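Local structure of DR2417 (Deinococcus radiodurans, 4XWW) at residues A[490-495]-A[513-518]; A[174-179]-A[385-390]. The protein degrades RNA, probably as a 5'-3' exonuclease and possibly also as an endonuclease, using a zinc-bearing metallo-beta-lactamase active site. All blocks are in the same frame, centred on the assembly; numbering follows the deposited sequence.

Contact 1 (A[490-495]-A[513-518])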
ATOM      1  N   PRO A 490     -28.045   4.523  40.953  1.00 97.74           N
ATOM      2  CA  PRO A 490     -27.023   4.623  39.904  1.00 94.99           C
ATOM      3  C   PRO A 490     -26.902   3.349  39.079  1.00 94.25           C
ATOM      4  O   PRO A 490     -26.933   2.250  39.631  1.00 98.57           O
ATOM      5  CB  PRO A 490     -25.731   4.885  40.686  1.00 92.78           C
ATOM      6  CG  PRO A 490     -26.173   5.452  41.977  1.00 96.21           C
ATOM      7  CD  PRO A 490     -27.482   4.791  42.288  1.00101.31           C
ATOM      8  N   HIS A 491     -26.789   3.509  37.765  1.00 88.04           N
ATOM      9  CA  HIS A 491     -26.614   2.389  36.853  1.00 80.06           C
ATOM     10  C   HIS A 491     -25.848   2.875  35.633  1.00 79.03           C
ATOM     11  O   HIS A 491     -25.802   4.075  35.358  1.00 75.37           O
ATOM     12  CB  HIS A 491     -27.963   1.774  36.457  1.00 82.57           C
ATOM     13  CG  HIS A 491     -28.949   2.758  35.908  1.00 88.27           C
ATOM     14  ND1 HIS A 491     -29.456   3.804  36.648  1.00 97.18           N
ATOM     15  CD2 HIS A 491     -29.543   2.840  34.690  1.00 86.82           C
ATOM     16  CE1 HIS A 491     -30.307   4.496  35.911  1.00 96.32           C
ATOM     17  NE2 HIS A 491     -30.374   3.930  34.718  1.00 89.34           N
ATOM     18  N   VAL A 492     -25.232   1.951  34.908  1.00 75.59           N
ATOM     19  CA  VAL A 492     -24.377   2.330  33.791  1.00 74.40           C
ATOM     20  C   VAL A 492     -24.948   1.836  32.465  1.00 74.37           C
ATOM     21  O   VAL A 492     -25.498   0.740  32.384  1.00 68.87           O
ATOM     22  CB  VAL A 492     -22.944   1.789  33.981  1.00 76.40           C
ATOM     23  CG1 VAL A 492     -22.049   2.206  32.825  1.00 72.12           C
ATOM     24  CG2 VAL A 492     -22.373   2.285  35.295  1.00 79.11           C
ATOM     25  N   GLU A 493     -24.824   2.656  31.428  1.00 68.21           N
ATOM     26  CA  GLU A 493     -25.327   2.294  30.113  1.00 65.98           C
ATOM     27  C   GLU A 493     -24.193   2.155  29.094  1.00 71.25           C
ATOM     28  O   GLU A 493     -23.325   3.021  28.990  1.00 74.00           O
ATOM     29  CB  GLU A 493     -26.350   3.323  29.640  1.00 66.98           C
ATOM     30  CG  GLU A 493     -27.653   3.283  30.416  1.00 76.10           C
ATOM     31  CD  GLU A 493     -28.853   3.155  29.505  1.00 83.46           C
ATOM     32  OE1 GLU A 493     -29.116   4.099  28.731  1.00 88.56           O
ATOM     33  OE2 GLU A 493     -29.525   2.103  29.552  1.00 83.81           O
ATOM     34  N   VAL A 494     -24.214   1.055  28.346  1.00 67.49           N
ATOM     35  CA  VAL A 494     -23.145   0.734  27.404  1.00 65.08           C
ATOM     36  C   VAL A 494     -23.619   0.712  25.952  1.00 64.39           C
ATOM     37  O   VAL A 494     -24.558  -0.003  25.605  1.00 63.75           O
ATOM     38  CB  VAL A 494     -22.512  -0.634  27.736  1.00 62.05           C
ATOM     39  CG1 VAL A 494     -21.636  -1.119  26.589  1.00 57.70           C
ATOM     40  CG2 VAL A 494     -21.718  -0.555  29.029  1.00 60.67           C
ATOM     41  N   VAL A 495     -22.966   1.500  25.105  1.00 69.11           N
ATOM     42  CA  VAL A 495     -23.180   1.386  23.666  1.00 69.46           C
ATOM     43  C   VAL A 495     -21.851   1.189  22.940  1.00 61.94           C
ATOM     44  O   VAL A 495     -20.887   1.920  23.173  1.00 57.64           O
ATOM     45  CB  VAL A 495     -23.897   2.609  23.077  1.00 62.33           C
ATOM     46  CG1 VAL A 495     -24.070   2.437  21.563  1.00 57.56           C
ATOM     47  CG2 VAL A 495     -25.232   2.829  23.764  1.00 60.30           C
ATOM     48  N   VAL A 513     -18.036  -2.831  36.446  1.00 77.72           N
ATOM     49  CA  VAL A 513     -16.732  -2.235  36.683  1.00 74.75           C
ATOM     50  C   VAL A 513     -16.880  -0.720  36.671  1.00 75.38           C
ATOM     51  O   VAL A 513     -16.331  -0.020  37.524  1.00 72.66           O
ATOM     52  CB  VAL A 513     -15.701  -2.689  35.631  1.00 67.27           C
ATOM     53  CG1 VAL A 513     -14.384  -1.959  35.822  1.00 67.13           C
ATOM     54  CG2 VAL A 513     -15.496  -4.197  35.721  1.00 69.75           C
ATOM     55  N   ALA A 514     -17.650  -0.229  35.707  1.00 68.84           N
ATOM     56  CA  ALA A 514     -17.975   1.184  35.634  1.00 69.11           C
ATOM     57  C   ALA A 514     -18.767   1.618  36.862  1.00 73.63           C
ATOM     58  O   ALA A 514     -18.440   2.619  37.496  1.00 77.73           O
ATOM     59  CB  ALA A 514     -18.756   1.481  34.368  1.00 65.11           C
ATOM     60  N   LEU A 515     -19.794   0.842  37.201  1.00 77.01           N
ATOM     61  CA  LEU A 515     -20.706   1.184  38.293  1.00 80.37           C
ATOM     62  C   LEU A 515     -19.997   1.296  39.636  1.00 86.30           C
ATOM     63  O   LEU A 515     -20.228   2.249  40.379  1.00 90.68           O
ATOM     64  CB  LEU A 515     -21.830   0.151  38.397  1.00 81.51           C
ATOM     65  CG  LEU A 515     -22.990   0.530  39.318  1.00 80.79           C
ATOM     66  CD1 LEU A 515     -23.727   1.730  38.752  1.00 78.51           C
ATOM     67  CD2 LEU A 515     -23.933  -0.642  39.517  1.00 80.70           C
ATOM     68  N   GLU A 516     -19.149   0.317  39.945  1.00 87.18           N
ATOM     69  CA  GLU A 516     -18.395   0.326  41.194  1.00 86.01           C
ATOM     70  C   GLU A 516     -17.634   1.637  41.322  1.00 87.77           C
ATOM     71  O   GLU A 516     -17.634   2.253  42.382  1.00 91.52           O
ATOM     72  CB  GLU A 516     -17.435  -0.864  41.266  1.00 80.36           C
ATOM     73  N   ALA A 517     -17.020   2.074  40.226  1.00 83.41           N
ATOM     74  CA  ALA A 517     -16.305   3.345  40.190  1.00 81.09           C
ATOM     75  C   ALA A 517     -17.251   4.525  40.402  1.00 83.05           C
ATOM     76  O   ALA A 517     -16.898   5.496  41.073  1.00 86.18           O
ATOM     77  CB  ALA A 517     -15.558   3.495  38.874  1.00 79.12           C
ATOM     78  N   VAL A 518     -18.446   4.444  39.824  1.00 82.10           N
ATOM     79  CA  VAL A 518     -19.460   5.471  40.032  1.00 86.92           C
ATOM     80  C   VAL A 518     -19.885   5.492  41.496  1.00 92.74           C
ATOM     81  O   VAL A 518     -19.864   6.539  42.142  1.00 99.30           O
ATOM     82  CB  VAL A 518     -20.708   5.245  39.151  1.00 85.34           C
ATOM     83  CG1 VAL A 518     -21.708   6.380  39.344  1.00 84.45           C
ATOM     84  CG2 VAL A 518     -20.320   5.126  37.688  1.00 82.25           C
TER

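Contact 2 (A[174-179]-A[385-390])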
ATOM      1  N   GLY A 174      10.171  22.027 -15.181  1.00 19.68           N
ATOM      2  CA  GLY A 174       8.831  21.491 -15.017  1.00 17.63           C
ATOM      3  C   GLY A 174       8.917  20.001 -14.768  1.00 17.62           C
ATOM      4  O   GLY A 174       9.987  19.442 -14.548  1.00 18.05           O
ATOM      5  N   ASP A 175       7.761  19.363 -14.790  1.00 15.50           N
ATOM      6  CA  ASP A 175       7.704  17.900 -14.782  1.00 14.49           C
ATOM      7  C   ASP A 175       8.025  17.443 -16.191  1.00 18.26           C
ATOM      8  O   ASP A 175       7.467  17.981 -17.158  1.00 25.15           O
ATOM      9  CB  ASP A 175       6.320  17.429 -14.334  1.00 18.77           C
ATOM     10  N   PHE A 176       8.943  16.486 -16.342  1.00 17.88           N
ATOM     11  CA  PHE A 176       9.384  16.108 -17.683  1.00 13.63           C
ATOM     12  C   PHE A 176       9.984  14.725 -17.805  1.00 15.94           C
ATOM     13  O   PHE A 176      10.470  14.153 -16.830  1.00 16.42           O
ATOM     14  CB  PHE A 176      10.432  17.101 -18.209  1.00 17.27           C
ATOM     15  CG  PHE A 176      11.829  16.854 -17.675  1.00 14.36           C
ATOM     16  CD1 PHE A 176      12.171  17.257 -16.394  1.00 15.48           C
ATOM     17  CD2 PHE A 176      12.792  16.222 -18.452  1.00 14.32           C
ATOM     18  CE1 PHE A 176      13.464  17.050 -15.892  1.00 14.66           C
ATOM     19  CE2 PHE A 176      14.095  16.019 -17.972  1.00 17.35           C
ATOM     20  CZ  PHE A 176      14.427  16.417 -16.679  1.00 17.33           C
ATOM     21  N   LYS A 177       9.973  14.223 -19.037  1.00 18.51           N
ATOM     22  CA  LYS A 177      10.849  13.146 -19.484  1.00 17.46           C
ATOM     23  C   LYS A 177      11.494  13.642 -20.769  1.00 18.24           C
ATOM     24  O   LYS A 177      11.111  14.708 -21.278  1.00 17.52           O
ATOM     25  CB  LYS A 177      10.060  11.857 -19.746  1.00 14.36           C
ATOM     26  CG  LYS A 177       9.065  12.059 -20.907  1.00 16.47           C
ATOM     27  CD  LYS A 177       8.157  10.844 -21.172  1.00 20.77           C
ATOM     28  CE  LYS A 177       8.947   9.630 -21.569  1.00 18.02           C
ATOM     29  NZ  LYS A 177       8.021   8.642 -22.273  1.00 19.94           N
ATOM     30  N   ILE A 178      12.465  12.916 -21.314  1.00 15.21           N
ATOM     31  CA  ILE A 178      12.973  13.297 -22.628  1.00 15.89           C
ATOM     32  C   ILE A 178      12.573  12.212 -23.604  1.00 20.65           C
ATOM     33  O   ILE A 178      13.324  11.270 -23.857  1.00 22.92           O
ATOM     34  CB  ILE A 178      14.506  13.512 -22.650  1.00 20.48           C
ATOM     35  CG1 ILE A 178      14.902  14.473 -21.527  1.00 20.11           C
ATOM     36  CG2 ILE A 178      14.936  14.129 -24.024  1.00 23.95           C
ATOM     37  CD1 ILE A 178      16.405  14.694 -21.370  1.00 23.01           C
ATOM     38  N   ASP A 179      11.379  12.366 -24.163  1.00 20.58           N
ATOM     39  CA  ASP A 179      10.867  11.392 -25.119  1.00 17.28           C
ATOM     40  C   ASP A 179      11.201  11.807 -26.540  1.00 19.87           C
ATOM     41  O   ASP A 179      10.763  12.869 -27.005  1.00 20.32           O
ATOM     42  CB  ASP A 179       9.357  11.233 -24.953  1.00 16.85           C
ATOM     43  CG  ASP A 179       8.832   9.943 -25.579  1.00 16.69           C
ATOM     44  OD1 ASP A 179       9.390   9.489 -26.596  1.00 18.46           O
ATOM     45  OD2 ASP A 179       7.850   9.393 -25.050  1.00 20.21           O
ATOM     46  N   GLU A 385      19.375   8.925 -16.640  1.00 17.38           N
ATOM     47  CA  GLU A 385      20.093   9.386 -17.836  1.00 20.55           C
ATOM     48  C   GLU A 385      19.537  10.726 -18.310  1.00 18.77           C
ATOM     49  O   GLU A 385      20.297  11.635 -18.697  1.00 20.57           O
ATOM     50  CB  GLU A 385      20.008   8.344 -18.959  1.00 21.39           C
ATOM     51  CG  GLU A 385      21.016   7.231 -18.810  1.00 27.57           C
ATOM     52  CD  GLU A 385      20.919   6.214 -19.927  1.00 45.62           C
ATOM     53  OE1 GLU A 385      20.350   6.549 -20.996  1.00 34.72           O
ATOM     54  OE2 GLU A 385      21.403   5.080 -19.727  1.00 46.36           O
ATOM     55  N   GLU A 386      18.213  10.855 -18.255  1.00 19.08           N
ATOM     56  CA  GLU A 386      17.577  12.083 -18.706  1.00 20.40           C
ATOM     57  C   GLU A 386      17.841  13.223 -17.737  1.00 19.26           C
ATOM     58  O   GLU A 386      18.139  14.343 -18.159  1.00 17.93           O
ATOM     59  CB  GLU A 386      16.087  11.862 -18.898  1.00 18.96           C
ATOM     60  CG  GLU A 386      15.782  10.803 -19.941  1.00 17.64           C
ATOM     61  CD  GLU A 386      14.505  10.067 -19.615  1.00 22.22           C
ATOM     62  OE1 GLU A 386      14.585   9.069 -18.861  1.00 23.27           O
ATOM     63  OE2 GLU A 386      13.426  10.512 -20.075  1.00 22.78           O
ATOM     64  N   LEU A 387      17.776  12.938 -16.444  1.00 16.39           N
ATOM     65  CA  LEU A 387      18.116  13.959 -15.448  1.00 17.03           C
ATOM     66  C   LEU A 387      19.564  14.431 -15.625  1.00 16.20           C
ATOM     67  O   LEU A 387      19.854  15.630 -15.518  1.00 18.24           O
ATOM     68  CB  LEU A 387      17.890  13.415 -14.019  1.00 16.92           C
ATOM     69  CG  LEU A 387      16.454  12.974 -13.713  1.00 16.15           C
ATOM     70  CD1 LEU A 387      16.352  12.384 -12.292  1.00 19.35           C
ATOM     71  CD2 LEU A 387      15.518  14.177 -13.917  1.00 18.72           C
ATOM     72  N   ALA A 388      20.475  13.491 -15.884  1.00 16.35           N
ATOM     73  CA  ALA A 388      21.882  13.842 -16.131  1.00 18.82           C
ATOM     74  C   ALA A 388      22.046  14.725 -17.372  1.00 21.99           C
ATOM     75  O   ALA A 388      22.855  15.661 -17.398  1.00 21.20           O
ATOM     76  CB  ALA A 388      22.713  12.590 -16.275  1.00 20.33           C
ATOM     77  N   THR A 389      21.271  14.432 -18.405  1.00 22.25           N
ATOM     78  CA  THR A 389      21.331  15.211 -19.626  1.00 19.38           C
ATOM     79  C   THR A 389      21.018  16.683 -19.332  1.00 21.97           C
ATOM     80  O   THR A 389      21.737  17.592 -19.766  1.00 21.56           O
ATOM     81  CB  THR A 389      20.360  14.663 -20.682  1.00 22.97           C
ATOM     82  OG1 THR A 389      20.897  13.454 -21.228  1.00 25.29           O
ATOM     83  CG2 THR A 389      20.169  15.672 -21.824  1.00 24.28           C
ATOM     84  N   ILE A 390      19.972  16.917 -18.547  1.00 18.78           N
ATOM     85  CA  ILE A 390      19.613  18.279 -18.179  1.00 21.50           C
ATOM     86  C   ILE A 390      20.692  18.961 -17.330  1.00 20.48           C
ATOM     87  O   ILE A 390      21.068  20.120 -17.583  1.00 19.87           O
ATOM     88  CB  ILE A 390      18.280  18.312 -17.436  1.00 22.89           C
ATOM     89  CG1 ILE A 390      17.176  17.715 -18.329  1.00 20.13           C
ATOM     90  CG2 ILE A 390      17.972  19.771 -16.969  1.00 21.22           C
ATOM     91  CD1 ILE A 390      17.074  18.383 -19.706  1.00 27.56           C
TER

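Contact 1 (A[490-495]-A[513-518])
Val-492, on the strand, meets helix 513-518 with both of its methyls. CG1, anti to the backbone N (chi1 -179°), touches the methyl of Ala-514, CG1 of Val-492 lying 3.7 Å from CB of Ala-514. The other branch lies against the helix backbone itself: CG2 of Val-492 sits 3.5 Å from the amide N of Leu-515, and it also reaches CD1 of Leu-515 and, more distantly, CG2 of Val-518. One valine thus spans Ala-514, Leu-515 and Val-518, neighbours on one side of the helix. At the start of the strand segment the ring of Pro-490 adds a thinner apolar contact, its CB 4.2 Å from CD1 of Leu-515 and at the limit of touching CG1 of Val-518.

A second set of contacts joins side chain to main chain. Leu-515 carries CG anti to its backbone N, and chi2 (66°) then brings CD1 onto the link between Pro-490 and His-491: CD1 of Leu-515 is 3.4 Å from O of Pro-490 and 3.5 Å from CA of His-491.

Polar bonding runs to other partners. The imidazole of His-491 bonds through ND1 to O of Thr-489, while O of Val-492 takes a hydrogen bond from NH2 of Arg-511, one helical turn before Leu-515. Strand 479-485 pairs with the backbone of His-491, Glu-493 and Val-495, and helix 528-547 packs on Ala-514.

This is a strand-helix layer of the RNase J C-terminal domain; the axes of strand 491-495 and helix 513-518 approach to 7.6 Å, with their N-to-C directions 141° apart. No hydrogen bond crosses between the segments, so their direct association rests on van der Waals contact of aliphatic side chains with one another and with main chain, with Arg-511, earlier in the same helix, supplying a polar link to the strand.

Contact 2 (A[174-179]-A[385-390])
Phe-176 and Ile-178 press on helix 385-390, and Glu-386 takes the backbone NH of Ile-178. That bond, from N of Ile-178 to OE2 of Glu-386, measures 2.9 Å, is nearly straight (173°) and enters on the anti lone pair of OE2, away from OE1, which the amides of Thr-219 and Ser-383 hold. With both oxygens engaged, the buried carboxylate is fixed.

The tight part joins this bond to apolar packing. Phe-176 meets Ile-390 tip to tip, CZ 3.5 Å from CG1 of Ile-390, while CD2 of Leu-387 touches CZ obliquely at 3.7 Å. Ile-178 and Glu-386 run alongside in opposing senses, CD1 of Ile-178 3.8 Å from CB of Glu-386; CG of Glu-386, anti to its carbonyl carbon (chi1 -61°), is set 4.0 Å from CB of Ile-178. Contact thins out toward partly exposed Thr-389, whose CG2 approaches CD1 of Ile-178 at 3.9 Å. Lys-177 turns its amine from the helix, hydrogen-bonds O of Pro-220 and forms a salt bridge with OD2 of Asp-179.

Asp-175, a zinc ligand in another structure of this protein, precedes Phe-176, and N of Phe-176 bonds OD2 of Asp-209, the predicted proton donor. The helix therefore backs a loop of the active site. Strand 205-209 touches Phe-176, Leu-387 and Ile-390; helix 406-417 covers Leu-387, and Leu-192 of helix 192-201 meets Ile-178 and Ile-390.

How the contacts relate
From the N terminus, the chain first passes 174-179, in the loop after strand 168-172 of the metallo-beta-lactamase region. It then runs through the beta-CASP region before helix 384-394 returns to that loop, so contact 2 closes a loop of 205 intervening residues. Contact 1 opens later and closes over just 17, joining strand 491-497 to the next helix, 504-523. The two neither nest nor cross; they follow in series. Their centres lie about 66 Å apart on opposite sides of the chain's centre. Contact 2 ties distant parts of sequence together beside the catalytic centre, whereas contact 1 is local to the C-terminal domain, near the second subunit.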